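Acyl-CoA dehydrogenase domain protein Tcur3481 (Thermomonospora curvata, PDB 6WY9) probably acts as an FAD-dependent acyl-CoA dehydrogenase, a flavoenzyme of the family that oxidises acyl-CoA thioesters. Local coordinates at residues Q13-Q18 against A48-L53; Q18-H23 against A83-W88; A94-E99 against P173-V178; V121-F126 against W218-A223. All coordinates share one frame; numbering follows the deposited sequence.

Contacts 1 and 2 share helix 5-23 and lie wholly in the N-terminal helical domain, their centres 9 Å apart; their segments alternate along the chain, and packing such as L53 against L87 joins them into one core. Contact 3 follows in series and reuses helix 87-100, the second helix of contact 2, and joins it to the beta domain; the centres of contacts 2 and 3 are about 25 Å apart. Contact 4, 10 Å from contact 3, ties the same sheet to helix 215-248 of the C-terminal helical domain, T219 touching both A96 and L175. Together they trace the helix-sheet-helix build of the acyl-CoA dehydrogenase fold, away from the flavin pocket.

Contact 1: residues Q13-Q18 against A48-L53; sequences QGLARQ and AGAGLL
L15 reaches out from helix 5-23 and sets its branched end against A50 and L52, at the place where helix 41-49 gives way to a turn. The bump is the isobutyl group of L15. Its CD2 packs on A50 CB at 4.0 Å and also brushes A50 O at 3.8 Å, while its CG is 4.1 Å from L52 CD1. L15 therefore sits over A50 with one methyl and meets L52 with its branch point, and the two leucine side chains cross obliquely.

The second bump comes from the other segment. L52 CD1 enters the hollow that the small side chain of A16 provides beside L15: it comes to 3.9 Å from A16 CA, closer than the 4.1 Å to A16 CB, so the methyl rests against the helix backbone as well as the side chain. L15 is turned to meet this surface by its first torsion, which places CG opposite the backbone N (chi1 -172°).

G51 adopts positive phi (82°) and two bonds run back into the last helical turn, a Schellman motif; one of them is G51 N to A48 O, 3.0 Å. This turn at G51 lies between the two contacting residues, A50 and L52.

No hydrogen bond crosses the contact, which is partly buried: L15 is exposed, whereas A16 and L52 are buried. Farther along helix 5-23, I19 packs on both A50 and L52, and L12 also touches L52. A16 leans in addition on L74 and E77 of helix 67-80, so helix 5-23 packs against both that helix and the end of helix 41-49.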
loop_
_atom_site.group_PDB
_atom_site.type_symbol
_atom_site.label_atom_id
_atom_site.label_comp_id
_atom_site.label_asym_id
_atom_site.label_seq_id
_atom_site.Cartn_x
_atom_site.Cartn_y
_atom_site.Cartn_z
ATOM N N GLN B 13 18.111 -29.363 -4.611
ATOM C CA GLN B 13 16.728 -28.921 -4.632
ATOM C C GLN B 13 15.771 -30.060 -5.012
ATOM O O GLN B 13 14.712 -30.242 -4.393
ATOM C CB GLN B 13 16.615 -27.748 -5.596
ATOM C CG GLN B 13 15.226 -27.230 -5.761
ATOM C CD GLN B 13 15.195 -26.032 -6.675
ATOM O OE1 GLN B 13 15.020 -24.909 -6.223
ATOM N NE2 GLN B 13 15.364 -26.263 -7.967
ATOM N N GLY B 14 16.119 -30.832 -6.040
ATOM C CA GLY B 14 15.256 -31.934 -6.431
ATOM C C GLY B 14 15.110 -32.975 -5.338
ATOM O O GLY B 14 14.020 -33.513 -5.113
ATOM N N LEU B 15 16.206 -33.283 -4.649
ATOM C CA LEU B 15 16.151 -34.275 -3.581
ATOM C C LEU B 15 15.242 -33.792 -2.457
ATOM O O LEU B 15 14.352 -34.525 -1.995
ATOM C CB LEU B 15 17.569 -34.552 -3.080
ATOM C CG LEU B 15 17.905 -35.664 -2.097
ATOM C CD1 LEU B 15 17.122 -36.921 -2.446
ATOM C CD2 LEU B 15 19.444 -35.944 -2.088
ATOM N N ALA B 16 15.456 -32.552 -2.002
ATOM C CA ALA B 16 14.610 -32.013 -0.941
ATOM C C ALA B 16 13.153 -31.990 -1.377
ATOM O O ALA B 16 12.255 -32.365 -0.613
ATOM C CB ALA B 16 15.074 -30.615 -0.541
ATOM N N ARG B 17 12.908 -31.603 -2.621
ATOM C CA ARG B 17 11.540 -31.546 -3.114
ATOM C C ARG B 17 10.865 -32.909 -3.036
ATOM O O ARG B 17 9.697 -33.006 -2.644
ATOM C CB ARG B 17 11.528 -31.027 -4.543
ATOM C CG ARG B 17 10.142 -30.923 -5.133
ATOM C CD ARG B 17 10.167 -29.973 -6.350
ATOM N NE ARG B 17 10.348 -28.560 -5.971
ATOM C CZ ARG B 17 10.780 -27.584 -6.780
ATOM N NH1 ARG B 17 11.108 -27.826 -8.043
ATOM N NH2 ARG B 17 10.896 -26.348 -6.320
ATOM N N GLN B 18 11.577 -33.976 -3.417
ATOM C CA GLN B 18 10.960 -35.295 -3.402
ATOM C C GLN B 18 10.669 -35.730 -1.976
ATOM O O GLN B 18 9.612 -36.306 -1.688
ATOM C CB GLN B 18 11.871 -36.321 -4.074
ATOM C CG GLN B 18 11.249 -37.714 -4.117
ATOM C CD GLN B 18 10.034 -37.780 -5.030
ATOM O OE1 GLN B 18 8.898 -38.019 -4.583
ATOM N NE2 GLN B 18 10.263 -37.545 -6.318
ATOM N N ALA B 48 18.418 -36.475 7.039
ATOM C CA ALA B 48 19.775 -36.868 7.412
ATOM C C ALA B 48 20.319 -37.931 6.462
ATOM O O ALA B 48 21.486 -37.869 6.043
ATOM C CB ALA B 48 19.819 -37.380 8.859
ATOM N N GLY B 49 19.496 -38.925 6.135
ATOM C CA GLY B 49 19.980 -40.045 5.352
ATOM C C GLY B 49 20.309 -39.660 3.930
ATOM O O GLY B 49 21.184 -40.270 3.314
ATOM N N ALA B 50 19.597 -38.662 3.382
ATOM C CA ALA B 50 19.895 -38.123 2.064
ATOM C C ALA B 50 21.065 -37.137 2.078
ATOM O O ALA B 50 21.455 -36.635 1.013
ATOM C CB ALA B 50 18.632 -37.440 1.502
ATOM N N GLY B 51 21.634 -36.852 3.252
ATOM C CA GLY B 51 22.760 -35.953 3.340
ATOM C C GLY B 51 22.359 -34.502 3.342
ATOM O O GLY B 51 23.231 -33.623 3.275
ATOM N N LEU B 52 21.059 -34.222 3.451
ATOM C CA LEU B 52 20.604 -32.852 3.357
ATOM C C LEU B 52 20.867 -32.057 4.628
ATOM O O LEU B 52 20.949 -30.826 4.546
ATOM C CB LEU B 52 19.113 -32.836 2.990
ATOM C CG LEU B 52 18.870 -33.330 1.559
ATOM C CD1 LEU B 52 17.393 -33.511 1.297
ATOM C CD2 LEU B 52 19.418 -32.272 0.613
ATOM N N LEU B 53 21.014 -32.715 5.794
ATOM C CA LEU B 53 21.432 -31.966 6.980
ATOM C C LEU B 53 22.902 -31.596 6.890
ATOM O O LEU B 53 23.344 -30.619 7.514
ATOM C CB LEU B 53 21.164 -32.765 8.271
ATOM C CG LEU B 53 19.697 -33.186 8.516
ATOM C CD1 LEU B 53 19.579 -33.986 9.813
ATOM C CD2 LEU B 53 18.664 -31.994 8.507
#

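Contact 2: residues Q18-H23 against A83-W88; sequences QIFTDH and APVPLW
F20 points its ring from helix 5-23 into the loop 83-86 and the first turn of helix 87-100. Its CG stands opposite the carbonyl carbon and beside the backbone N (chi1 -73°), a torsion that carries the ring away from the helix to A83, V85 and L87. The approach to A83 is tight: F20 CD1 is 3.4 Å from A83 CB, which also lies 3.6 Å from F20 CE1, so the methyl sits obliquely beside one side of the ring. L87 arrives from the opposite direction, and its CD1 meets F20 CZ in the ring plane at 3.8 Å. V85 CG2 also lies near that plane, more loosely, 4.3 Å from F20 CE1.

L87 has the same first-torsion choice as F20 (chi1 -73°), and its extended second torsion sends a methyl to the far edge of the ring. Between A83 and L87 the backbone bends through inverse gamma turns centred on P84 and P86, the latter at the N-cap position of helix 87-100. Q78 of helix 67-80 touches F20 and L87, and its NE2 hydrogen-bonds A83 O. This buried apolar packing belongs to the N-terminal helical domain of the acyl-CoA dehydrogenase fold.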
loop_
_atom_site.group_PDB
_atom_site.type_symbol
_atom_site.label_atom_id
_atom_site.label_comp_id
_atom_site.label_asym_id
_atom_site.label_seq_id
_atom_site.Cartn_x
_atom_site.Cartn_y
_atom_site.Cartn_z
ATOM N N GLN B 18 11.577 -33.976 -3.417
ATOM C CA GLN B 18 10.960 -35.295 -3.402
ATOM C C GLN B 18 10.669 -35.730 -1.976
ATOM O O GLN B 18 9.612 -36.306 -1.688
ATOM C CB GLN B 18 11.871 -36.321 -4.074
ATOM C CG GLN B 18 11.249 -37.714 -4.117
ATOM C CD GLN B 18 10.034 -37.780 -5.030
ATOM O OE1 GLN B 18 8.898 -38.019 -4.583
ATOM N NE2 GLN B 18 10.263 -37.545 -6.318
ATOM N N ILE B 19 11.620 -35.495 -1.073
ATOM C CA ILE B 19 11.432 -35.933 0.304
ATOM C C ILE B 19 10.280 -35.155 0.948
ATOM O O ILE B 19 9.374 -35.736 1.567
ATOM C CB ILE B 19 12.759 -35.799 1.067
ATOM C CG1 ILE B 19 13.758 -36.832 0.508
ATOM C CG2 ILE B 19 12.602 -35.900 2.628
ATOM C CD1 ILE B 19 15.119 -36.648 1.123
ATOM N N PHE B 20 10.260 -33.836 0.745
ATOM C CA PHE B 20 9.189 -33.028 1.319
ATOM C C PHE B 20 7.847 -33.391 0.709
ATOM O O PHE B 20 6.832 -33.427 1.405
ATOM C CB PHE B 20 9.476 -31.534 1.116
ATOM C CG PHE B 20 10.578 -30.991 1.997
ATOM C CD1 PHE B 20 10.636 -31.301 3.352
ATOM C CD2 PHE B 20 11.537 -30.136 1.477
ATOM C CE1 PHE B 20 11.631 -30.783 4.167
ATOM C CE2 PHE B 20 12.539 -29.620 2.294
ATOM C CZ PHE B 20 12.592 -29.942 3.629
ATOM N N THR B 21 7.820 -33.644 -0.600
ATOM C CA THR B 21 6.592 -34.031 -1.276
ATOM C C THR B 21 6.050 -35.355 -0.750
ATOM O O THR B 21 4.831 -35.520 -0.603
ATOM C CB THR B 21 6.859 -34.133 -2.766
ATOM O OG1 THR B 21 7.205 -32.839 -3.264
ATOM C CG2 THR B 21 5.600 -34.660 -3.503
ATOM N N ASP B 22 6.943 -36.324 -0.494
ATOM C CA ASP B 22 6.505 -37.617 0.045
ATOM C C ASP B 22 5.964 -37.518 1.470
ATOM O O ASP B 22 5.188 -38.386 1.886
ATOM C CB ASP B 22 7.656 -38.627 0.058
ATOM C CG ASP B 22 8.071 -39.050 -1.319
ATOM O OD1 ASP B 22 7.287 -38.867 -2.266
ATOM O OD2 ASP B 22 9.186 -39.598 -1.437
ATOM N N HIS B 23 6.384 -36.532 2.261
ATOM C CA HIS B 23 5.989 -36.567 3.667
ATOM C C HIS B 23 5.165 -35.381 4.142
ATOM O O HIS B 23 4.575 -35.465 5.224
ATOM C CB HIS B 23 7.229 -36.755 4.565
ATOM C CG HIS B 23 7.895 -38.079 4.351
ATOM N ND1 HIS B 23 7.203 -39.276 4.419
ATOM C CD2 HIS B 23 9.152 -38.396 3.966
ATOM C CE1 HIS B 23 8.013 -40.274 4.110
ATOM N NE2 HIS B 23 9.202 -39.768 3.835
ATOM N N ALA B 83 6.890 -27.834 5.656
ATOM C CA ALA B 83 7.223 -29.164 6.177
ATOM C C ALA B 83 7.674 -29.038 7.628
ATOM O O ALA B 83 8.577 -28.233 7.922
ATOM C CB ALA B 83 8.314 -29.832 5.356
ATOM N N PRO B 84 7.037 -29.768 8.568
ATOM C CA PRO B 84 7.308 -29.514 10.003
ATOM C C PRO B 84 8.585 -30.157 10.538
ATOM O O PRO B 84 8.569 -31.173 11.241
ATOM C CB PRO B 84 6.053 -30.084 10.679
ATOM C CG PRO B 84 5.656 -31.262 9.777
ATOM C CD PRO B 84 5.881 -30.679 8.381
ATOM N N VAL B 85 9.729 -29.538 10.247
ATOM C CA VAL B 85 11.007 -29.937 10.867
ATOM C C VAL B 85 11.805 -28.681 11.197
ATOM O O VAL B 85 11.762 -27.692 10.472
ATOM C CB VAL B 85 11.859 -30.847 9.939
ATOM C CG1 VAL B 85 11.464 -32.299 10.040
ATOM C CG2 VAL B 85 11.783 -30.376 8.474
ATOM N N PRO B 86 12.592 -28.727 12.297
ATOM C CA PRO B 86 13.293 -27.489 12.721
ATOM C C PRO B 86 14.626 -27.289 11.998
ATOM O O PRO B 86 15.711 -27.301 12.600
ATOM C CB PRO B 86 13.474 -27.727 14.221
ATOM C CG PRO B 86 13.852 -29.218 14.250
ATOM C CD PRO B 86 12.853 -29.844 13.231
ATOM N N LEU B 87 14.564 -27.124 10.673
ATOM C CA LEU B 87 15.811 -27.003 9.923
ATOM C C LEU B 87 16.511 -25.675 10.220
ATOM O O LEU B 87 17.726 -25.648 10.457
ATOM C CB LEU B 87 15.537 -27.154 8.420
ATOM C CG LEU B 87 15.217 -28.575 7.926
ATOM C CD1 LEU B 87 14.666 -28.503 6.457
ATOM C CD2 LEU B 87 16.428 -29.500 7.990
ATOM N N TRP B 88 15.767 -24.557 10.223
ATOM C CA TRP B 88 16.568 -23.344 10.395
ATOM C C TRP B 88 17.113 -23.233 11.822
ATOM O O TRP B 88 18.294 -22.894 11.982
ATOM C CB TRP B 88 15.823 -22.066 9.932
ATOM C CG TRP B 88 14.785 -21.471 10.849
ATOM C CD1 TRP B 88 13.419 -21.631 10.771
ATOM C CD2 TRP B 88 15.019 -20.590 11.967
ATOM N NE1 TRP B 88 12.807 -20.924 11.786
ATOM C CE2 TRP B 88 13.764 -20.299 12.541
ATOM C CE3 TRP B 88 16.173 -20.068 12.567
ATOM C CZ2 TRP B 88 13.629 -19.467 13.675
ATOM C CZ3 TRP B 88 16.040 -19.254 13.683
ATOM C CH2 TRP B 88 14.779 -18.961 14.222
#

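Contact 3: residues A94-E99 against P173-V178; sequences ALAIAE and PGLFLV
A96 and I97, on helix 87-100, pack on L175 and L177 of strand 172-179, where the N-terminal helical domain of the acyl-CoA dehydrogenase fold meets the middle beta domain.

Backbone hydrogen bonds hold the helix together and join the strand to its neighbours in the sheet. In the helix, A98 N bonds A94 O at 2.8 Å; in the sheet, strand 172-179 pairs on one side with V165 and A167 and on the other with R209 and L211.

The interaction across the segments is wholly apolar, without a hydrogen bond, and the four touching residues are buried. L175 and L177, two residues apart on the strand, both direct their CB atoms at the helix. The CA atoms stay far apart, A96 to L175 at 9.2 Å and I97 to L177 at 8.9 Å, so the side chains span the gap between helix and sheet. Further packing widens the apolar layer: L164 of strand 160-169 touches A96 and L177, and T219 of helix 215-248 touches A96 and L175. A96 CB and L175 CD2 meet loosely at 4.4 Å. I97 sends CG1 to the side opposite its carbonyl carbon (chi1 -71°), and its side chain meets that of L177 at about a right angle, with I97 CD1 3.9 Å from L177 CD1.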
loop_
_atom_site.group_PDB
_atom_site.type_symbol
_atom_site.label_atom_id
_atom_site.label_comp_id
_atom_site.label_asym_id
_atom_site.label_seq_id
_atom_site.Cartn_x
_atom_site.Cartn_y
_atom_site.Cartn_z
ATOM N N ALA B 94 24.089 -24.651 13.849
ATOM C CA ALA B 94 25.264 -25.441 13.493
ATOM C C ALA B 94 26.259 -24.613 12.690
ATOM O O ALA B 94 27.480 -24.767 12.847
ATOM C CB ALA B 94 24.849 -26.704 12.717
ATOM N N LEU B 95 25.755 -23.759 11.794
ATOM C CA LEU B 95 26.631 -22.853 11.063
ATOM C C LEU B 95 27.304 -21.850 11.995
ATOM O O LEU B 95 28.474 -21.507 11.796
ATOM C CB LEU B 95 25.843 -22.138 9.959
ATOM C CG LEU B 95 25.450 -22.976 8.741
ATOM C CD1 LEU B 95 24.652 -22.074 7.728
ATOM C CD2 LEU B 95 26.694 -23.529 8.106
ATOM N N ALA B 96 26.597 -21.376 13.029
ATOM C CA ALA B 96 27.238 -20.529 14.041
ATOM C C ALA B 96 28.365 -21.273 14.746
ATOM O O ALA B 96 29.425 -20.693 15.039
ATOM C CB ALA B 96 26.214 -20.049 15.068
ATOM N N ILE B 97 28.150 -22.557 15.055
ATOM C CA ILE B 97 29.215 -23.326 15.703
ATOM C C ILE B 97 30.371 -23.523 14.743
ATOM O O ILE B 97 31.555 -23.454 15.124
ATOM C CB ILE B 97 28.686 -24.679 16.215
ATOM C CG1 ILE B 97 27.764 -24.447 17.414
ATOM C CG2 ILE B 97 29.879 -25.585 16.619
ATOM C CD1 ILE B 97 26.820 -25.616 17.709
ATOM N N ALA B 98 30.044 -23.825 13.493
ATOM C CA ALA B 98 31.090 -24.126 12.527
ATOM C C ALA B 98 31.984 -22.919 12.335
ATOM O O ALA B 98 33.203 -23.052 12.248
ATOM C CB ALA B 98 30.466 -24.567 11.204
ATOM N N GLU B 99 31.402 -21.726 12.334
ATOM C CA GLU B 99 32.166 -20.541 12.012
ATOM C C GLU B 99 32.689 -19.795 13.230
ATOM O O GLU B 99 33.607 -18.983 13.085
ATOM C CB GLU B 99 31.304 -19.594 11.169
ATOM C CG GLU B 99 32.095 -18.413 10.611
ATOM C CD GLU B 99 32.812 -18.703 9.286
ATOM O OE1 GLU B 99 33.510 -17.791 8.789
ATOM O OE2 GLU B 99 32.665 -19.817 8.735
ATOM N N PRO B 173 26.968 -7.788 24.269
ATOM C CA PRO B 173 26.153 -8.945 23.864
ATOM C C PRO B 173 27.015 -10.078 23.312
ATOM O O PRO B 173 28.033 -9.844 22.664
ATOM C CB PRO B 173 25.237 -8.365 22.780
ATOM C CG PRO B 173 25.316 -6.852 22.966
ATOM C CD PRO B 173 26.682 -6.584 23.472
ATOM N N GLY B 174 26.599 -11.324 23.562
ATOM C CA GLY B 174 27.299 -12.459 22.993
ATOM C C GLY B 174 26.379 -13.643 22.730
ATOM O O GLY B 174 25.168 -13.586 22.941
ATOM N N LEU B 175 26.968 -14.730 22.255
ATOM C CA LEU B 175 26.211 -15.942 21.979
ATOM C C LEU B 175 26.887 -17.100 22.717
ATOM O O LEU B 175 28.121 -17.255 22.664
ATOM C CB LEU B 175 26.106 -16.188 20.453
ATOM C CG LEU B 175 25.046 -17.170 19.932
ATOM C CD1 LEU B 175 23.646 -16.702 20.322
ATOM C CD2 LEU B 175 25.136 -17.329 18.405
ATOM N N PHE B 176 26.081 -17.892 23.434
ATOM C CA PHE B 176 26.588 -18.906 24.358
ATOM C C PHE B 176 25.877 -20.223 24.128
ATOM O O PHE B 176 24.652 -20.245 23.978
ATOM C CB PHE B 176 26.370 -18.497 25.815
ATOM C CG PHE B 176 26.943 -17.156 26.162
ATOM C CD1 PHE B 176 26.282 -15.979 25.796
ATOM C CD2 PHE B 176 28.133 -17.079 26.867
ATOM C CE1 PHE B 176 26.836 -14.732 26.139
ATOM C CE2 PHE B 176 28.691 -15.869 27.208
ATOM C CZ PHE B 176 28.039 -14.693 26.855
ATOM N N LEU B 177 26.639 -21.319 24.146
ATOM C CA LEU B 177 26.089 -22.657 23.996
ATOM C C LEU B 177 25.654 -23.222 25.343
ATOM O O LEU B 177 26.412 -23.190 26.328
ATOM C CB LEU B 177 27.111 -23.590 23.344
ATOM C CG LEU B 177 26.546 -24.951 22.927
ATOM C CD1 LEU B 177 27.130 -25.385 21.604
ATOM C CD2 LEU B 177 26.854 -25.986 24.008
ATOM N N VAL B 178 24.451 -23.787 25.374
ATOM C CA VAL B 178 23.890 -24.339 26.601
ATOM C C VAL B 178 23.372 -25.742 26.328
ATOM O O VAL B 178 22.703 -25.976 25.312
ATOM C CB VAL B 178 22.760 -23.436 27.134
ATOM C CG1 VAL B 178 22.084 -24.098 28.289
ATOM C CG2 VAL B 178 23.333 -22.086 27.541
#

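Contact 4: residues V121-F126 against W218-A223; sequences VALEEF and WTLDVA
L123 and L220 share a first torsion that points both side chains into the gap between them: in each, CG stands opposite the carbonyl carbon and beside the backbone N (chi1 -57° for L123 and -67° for L220). There L123 uses CD1, its extended branch, and L220 uses CD2, its other branch. The contact joins the middle beta domain of the acyl-CoA dehydrogenase fold to the helical bundle of its C-terminal domain. L123 belongs to the loop that directly follows strand 118-122, and L220 lies near the start of the long helix 215-248.

The two leucines slide past each other in opposite directions, each extending toward the other's backbone. Their CA atoms are 8.1 Å apart, a gap bridged by the side chains alone. The CB of L123 points at the helix, whereas that of L220 leaves at an angle and only its CD2 methyl approaches. A223, three residues after L220 and so on the same side of the helix, offers its CB to L123 CD1 as well. The backbone bond A223 N to T219 O, 2.8 Å, belongs to the regular helix that holds A223 beside L220.

All three touching residues are buried and no hydrogen bond crosses between the segments. L344 packs on both L123 and A223, and L175 of strand 172-179 also touches L123, so the contact has neighbours from a loop and from the sheet. Just beyond L123, E124 receives a hydrogen bond from L344 N and makes a salt bridge with a basic side chain of another protein chain.

At the centre, L123 CD1 serves both partners, 4.2 Å from L220 CD2 and 4.3 Å from A223 CB.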
loop_
_atom_site.group_PDB
_atom_site.type_symbol
_atom_site.label_atom_id
_atom_site.label_comp_id
_atom_site.label_asym_id
_atom_site.label_seq_id
_atom_site.Cartn_x
_atom_site.Cartn_y
_atom_site.Cartn_z
ATOM N N VAL B 121 17.895 -22.111 18.672
ATOM C CA VAL B 121 18.476 -20.827 19.023
ATOM C C VAL B 121 17.436 -20.020 19.786
ATOM O O VAL B 121 16.246 -20.023 19.434
ATOM C CB VAL B 121 18.953 -20.079 17.767
ATOM C CG1 VAL B 121 19.944 -20.960 17.050
ATOM C CG2 VAL B 121 17.752 -19.730 16.824
ATOM N N ALA B 122 17.907 -19.319 20.811
ATOM C CA ALA B 122 17.094 -18.512 21.718
ATOM C C ALA B 122 17.602 -17.081 21.561
ATOM O O ALA B 122 18.498 -16.636 22.276
ATOM C CB ALA B 122 17.201 -19.026 23.171
ATOM N N LEU B 123 17.021 -16.372 20.589
ATOM C CA LEU B 123 17.470 -15.061 20.167
ATOM C C LEU B 123 16.468 -13.983 20.518
ATOM O O LEU B 123 16.741 -12.817 20.250
ATOM C CB LEU B 123 17.725 -15.060 18.635
ATOM C CG LEU B 123 18.734 -16.116 18.153
ATOM C CD1 LEU B 123 18.854 -16.084 16.622
ATOM C CD2 LEU B 123 20.087 -15.774 18.815
ATOM N N GLU B 124 15.303 -14.336 21.087
ATOM C CA GLU B 124 14.270 -13.344 21.340
ATOM C C GLU B 124 13.885 -13.275 22.815
ATOM O O GLU B 124 14.049 -14.245 23.566
ATOM C CB GLU B 124 13.040 -13.637 20.471
ATOM C CG GLU B 124 13.335 -13.406 18.979
ATOM C CD GLU B 124 12.159 -13.868 18.095
ATOM O OE1 GLU B 124 11.890 -15.087 18.013
ATOM O OE2 GLU B 124 11.479 -12.986 17.519
ATOM N N GLU B 125 13.315 -12.116 23.190
ATOM C CA GLU B 125 12.862 -11.794 24.537
ATOM C C GLU B 125 11.520 -11.070 24.491
ATOM O O GLU B 125 11.195 -10.386 23.513
ATOM C CB GLU B 125 13.906 -10.930 25.319
ATOM C CG GLU B 125 15.182 -11.763 25.636
ATOM C CD GLU B 125 16.319 -10.946 26.234
ATOM O OE1 GLU B 125 16.153 -9.709 26.379
ATOM O OE2 GLU B 125 17.379 -11.540 26.539
ATOM N N PHE B 126 10.744 -11.202 25.571
ATOM C CA PHE B 126 9.461 -10.507 25.625
ATOM C C PHE B 126 9.661 -9.000 25.761
ATOM O O PHE B 126 10.623 -8.529 26.374
ATOM C CB PHE B 126 8.615 -11.031 26.782
ATOM C CG PHE B 126 8.089 -12.443 26.548
ATOM C CD1 PHE B 126 7.201 -12.695 25.513
ATOM C CD2 PHE B 126 8.491 -13.510 27.357
ATOM C CE1 PHE B 126 6.704 -13.996 25.272
ATOM C CE2 PHE B 126 8.000 -14.805 27.117
ATOM C CZ PHE B 126 7.112 -15.042 26.087
ATOM N N TRP B 218 26.820 -12.096 13.602
ATOM C CA TRP B 218 26.859 -13.037 12.486
ATOM C C TRP B 218 25.635 -13.951 12.490
ATOM O O TRP B 218 24.988 -14.182 11.452
ATOM C CB TRP B 218 28.132 -13.856 12.572
ATOM C CG TRP B 218 28.453 -14.618 11.379
ATOM C CD1 TRP B 218 29.212 -14.203 10.327
ATOM C CD2 TRP B 218 28.090 -15.973 11.112
ATOM N NE1 TRP B 218 29.332 -15.215 9.404
ATOM C CE2 TRP B 218 28.651 -16.314 9.863
ATOM C CE3 TRP B 218 27.340 -16.929 11.798
ATOM C CZ2 TRP B 218 28.490 -17.573 9.289
ATOM C CZ3 TRP B 218 27.183 -18.186 11.223
ATOM C CH2 TRP B 218 27.761 -18.494 9.986
ATOM N N THR B 219 25.316 -14.505 13.653
ATOM C CA THR B 219 24.202 -15.433 13.708
ATOM C C THR B 219 22.887 -14.719 13.399
ATOM O O THR B 219 22.014 -15.280 12.734
ATOM C CB THR B 219 24.177 -16.132 15.071
ATOM O OG1 THR B 219 25.388 -16.862 15.228
ATOM C CG2 THR B 219 23.025 -17.135 15.138
ATOM N N LEU B 220 22.742 -13.467 13.827
ATOM C CA LEU B 220 21.515 -12.735 13.515
ATOM C C LEU B 220 21.377 -12.490 12.009
ATOM O O LEU B 220 20.284 -12.626 11.447
ATOM C CB LEU B 220 21.475 -11.418 14.294
ATOM C CG LEU B 220 21.346 -11.545 15.819
ATOM C CD1 LEU B 220 21.607 -10.201 16.471
ATOM C CD2 LEU B 220 19.973 -12.078 16.235
ATOM N N ASP B 221 22.471 -12.122 11.333
ATOM C CA ASP B 221 22.407 -11.954 9.878
ATOM C C ASP B 221 22.061 -13.260 9.154
ATOM O O ASP B 221 21.261 -13.271 8.202
ATOM C CB ASP B 221 23.730 -11.411 9.371
ATOM C CG ASP B 221 23.837 -9.913 9.579
ATOM O OD1 ASP B 221 22.795 -9.280 9.883
ATOM O OD2 ASP B 221 24.947 -9.389 9.426
ATOM N N VAL B 222 22.685 -14.360 9.562
ATOM C CA VAL B 222 22.395 -15.655 8.954
ATOM C C VAL B 222 20.958 -16.071 9.227
ATOM O O VAL B 222 20.271 -16.586 8.336
ATOM C CB VAL B 222 23.380 -16.713 9.469
ATOM C CG1 VAL B 222 22.882 -18.141 9.076
ATOM C CG2 VAL B 222 24.776 -16.422 8.962
ATOM N N ALA B 223 20.492 -15.894 10.470
ATOM C CA ALA B 223 19.112 -16.272 10.801
ATOM C C ALA B 223 18.103 -15.453 10.001
ATOM O O ALA B 223 17.063 -15.979 9.568
ATOM C CB ALA B 223 18.843 -16.072 12.293
#